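Local coordinates for protein fructose-bisphosphatase (Pyrococcus horikoshii, PDB 1VDW) that probably hydrolyses fructose 1,6-bisphosphate to fructose 6-phosphate and phosphate with the help of magnesium ions, and works as a homodimer, at residues Ala180-Gly185 and Ile236-Asn241. Numbering follows the deposited sequence.
Sequences AYLARG and IIAANN
Leu182 reaches from the helix to the strand, and its two methyls meet different parts of 236-241. CD2 takes the closer partner, with Leu182 CD2 lying 3.6 Å from Ala238 CB, methyl against methyl. The same carbon also rests on the backbone just beyond, 4.0 Å from Ala238 C, near the peptide that leads into Ala239. The other branch points toward the end of the strand, where Leu182 CD1 comes within 4.2 Å of Asn240 N. With CG anti to the backbone N (chi1 168°) the isobutyl group extends out from the helix, and the fork at CG lies along the helix-facing side of the backbone, one methyl by Ala238 and the other by Asn240. Ala239 itself turns its methyl the other way, onto Leu245 of helix 242-250, so at this position the leucine meets main chain.

The next shell fixes both sides. Strand 234-239 lies between 189-193 and 215-217 in the mixed sheet, Ala238 pairing through its backbone with Val190 and Ala239 with Ile215; Val190 also packs against Leu182. At the strand's end the ND2 of Asn240 is bound by Asp188, and Asn241 N-caps helix 242-250. On the helix side, Gly185 closes the last turn in a Schellman motif, its N bonding to Leu182 O at 3.2 Å. Ala180 and Tyr181 pack on strand 123-128 of the eight-stranded sheet, Tyr181 OH bonding to Glu118, and Arg184 bonds to Tyr125 and to Asn94 O of the second subunit.

Helix 175-184 thus lies between the two sheets, as in the layered alpha/beta sandwich of this family, away from the predicted magnesium site. One leucine against a single alanine methyl and the backbone running on to Asn240 holds helix and strand close by shape, without a directional bond; the polar ties that fix the strand and its end run to its sheet neighbours and to Asp188.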
loop_
_atom_site.group_PDB
_atom_site.type_symbol
_atom_site.label_atom_id
_atom_site.label_comp_id
_atom_site.label_asym_id
_atom_site.label_seq_id
_atom_site.Cartn_x
_atom_site.Cartn_y
_atom_site.Cartn_z
ATOM N N ALA A 180 12.629 -1.352 -1.632
ATOM C CA ALA A 180 12.744 -2.362 -2.680
ATOM C C ALA A 180 12.053 -1.851 -3.949
ATOM O O ALA A 180 12.520 -2.095 -5.064
ATOM C CB ALA A 180 12.106 -3.673 -2.224
ATOM N N TYR A 181 10.933 -1.156 -3.776
ATOM C CA TYR A 181 10.202 -0.612 -4.915
ATOM C C TYR A 181 11.057 0.440 -5.607
ATOM O O TYR A 181 11.076 0.521 -6.835
ATOM C CB TYR A 181 8.872 -0.001 -4.470
ATOM C CG TYR A 181 7.815 -1.004 -4.044
ATOM C CD1 TYR A 181 8.020 -2.382 -4.153
ATOM C CD2 TYR A 181 6.604 -0.562 -3.517
ATOM C CE1 TYR A 181 7.039 -3.295 -3.740
ATOM C CE2 TYR A 181 5.626 -1.458 -3.104
ATOM C CZ TYR A 181 5.849 -2.818 -3.218
ATOM O OH TYR A 181 4.870 -3.682 -2.785
ATOM N N LEU A 182 11.752 1.255 -4.820
ATOM C CA LEU A 182 12.647 2.257 -5.384
ATOM C C LEU A 182 13.735 1.535 -6.188
ATOM O O LEU A 182 14.069 1.930 -7.308
ATOM C CB LEU A 182 13.295 3.066 -4.261
ATOM C CG LEU A 182 14.473 3.968 -4.637
ATOM C CD1 LEU A 182 14.016 5.070 -5.580
ATOM C CD2 LEU A 182 15.074 4.550 -3.368
ATOM N N ALA A 183 14.258 0.455 -5.614
ATOM C CA ALA A 183 15.321 -0.314 -6.241
ATOM C C ALA A 183 14.965 -0.892 -7.603
ATOM O O ALA A 183 15.835 -1.024 -8.465
ATOM C CB ALA A 183 15.769 -1.431 -5.307
ATOM N N ARG A 184 13.702 -1.249 -7.812
ATOM C CA ARG A 184 13.331 -1.826 -9.100
ATOM C C ARG A 184 12.614 -0.861 -10.035
ATOM O O ARG A 184 12.168 -1.251 -11.113
ATOM C CB ARG A 184 12.501 -3.102 -8.912
ATOM C CG ARG A 184 11.130 -2.906 -8.301
ATOM C CD ARG A 184 10.359 -4.227 -8.280
ATOM N NE ARG A 184 9.066 -4.090 -7.616
ATOM C CZ ARG A 184 7.996 -3.522 -8.163
ATOM N NH1 ARG A 184 8.049 -3.043 -9.396
ATOM N NH2 ARG A 184 6.882 -3.396 -7.458
ATOM N N GLY A 185 12.487 0.393 -9.618
ATOM C CA GLY A 185 11.864 1.391 -10.472
ATOM C C GLY A 185 10.369 1.632 -10.373
ATOM O O GLY A 185 9.763 2.118 -11.329
ATOM N N ILE A 236 15.699 8.961 6.405
ATOM C CA ILE A 236 16.270 8.706 5.100
ATOM C C ILE A 236 15.604 9.456 3.961
ATOM O O ILE A 236 14.395 9.710 3.966
ATOM C CB ILE A 236 16.233 7.204 4.751
ATOM C CG1 ILE A 236 14.785 6.710 4.736
ATOM C CG2 ILE A 236 17.075 6.415 5.746
ATOM C CD1 ILE A 236 14.631 5.270 4.264
ATOM N N ILE A 237 16.433 9.829 2.996
ATOM C CA ILE A 237 15.984 10.475 1.782
ATOM C C ILE A 237 16.727 9.681 0.716
ATOM O O ILE A 237 17.929 9.879 0.502
ATOM C CB ILE A 237 16.388 11.962 1.704
ATOM C CG1 ILE A 237 15.744 12.752 2.848
ATOM C CG2 ILE A 237 15.937 12.541 0.376
ATOM C CD1 ILE A 237 16.375 12.523 4.207
ATOM N N ALA A 238 16.019 8.746 0.091
ATOM C CA ALA A 238 16.588 7.890 -0.943
ATOM C C ALA A 238 15.940 8.247 -2.270
ATOM O O ALA A 238 14.718 8.400 -2.344
ATOM C CB ALA A 238 16.335 6.424 -0.605
ATOM N N ALA A 239 16.741 8.369 -3.321
ATOM C CA ALA A 239 16.192 8.735 -4.616
ATOM C C ALA A 239 16.977 8.181 -5.789
ATOM O O ALA A 239 18.097 7.691 -5.638
ATOM C CB ALA A 239 16.097 10.260 -4.727
ATOM N N ASN A 240 16.374 8.282 -6.965
ATOM C CA ASN A 240 16.985 7.806 -8.199
ATOM C C ASN A 240 17.594 8.976 -8.966
ATOM O O ASN A 240 17.964 8.837 -10.132
ATOM C CB ASN A 240 15.924 7.137 -9.074
ATOM C CG ASN A 240 14.828 8.101 -9.511
ATOM O OD1 ASN A 240 14.804 9.269 -9.114
ATOM N ND2 ASN A 240 13.909 7.607 -10.328
ATOM N N ASN A 241 17.712 10.121 -8.306
ATOM C CA ASN A 241 18.223 11.322 -8.953
ATOM C C ASN A 241 18.733 12.291 -7.891
ATOM O O ASN A 241 18.019 12.610 -6.942
ATOM C CB ASN A 241 17.080 11.942 -9.767
ATOM C CG ASN A 241 17.485 13.196 -10.502
ATOM O OD1 ASN A 241 17.550 14.277 -9.921
ATOM N ND2 ASN A 241 17.755 13.057 -11.795
#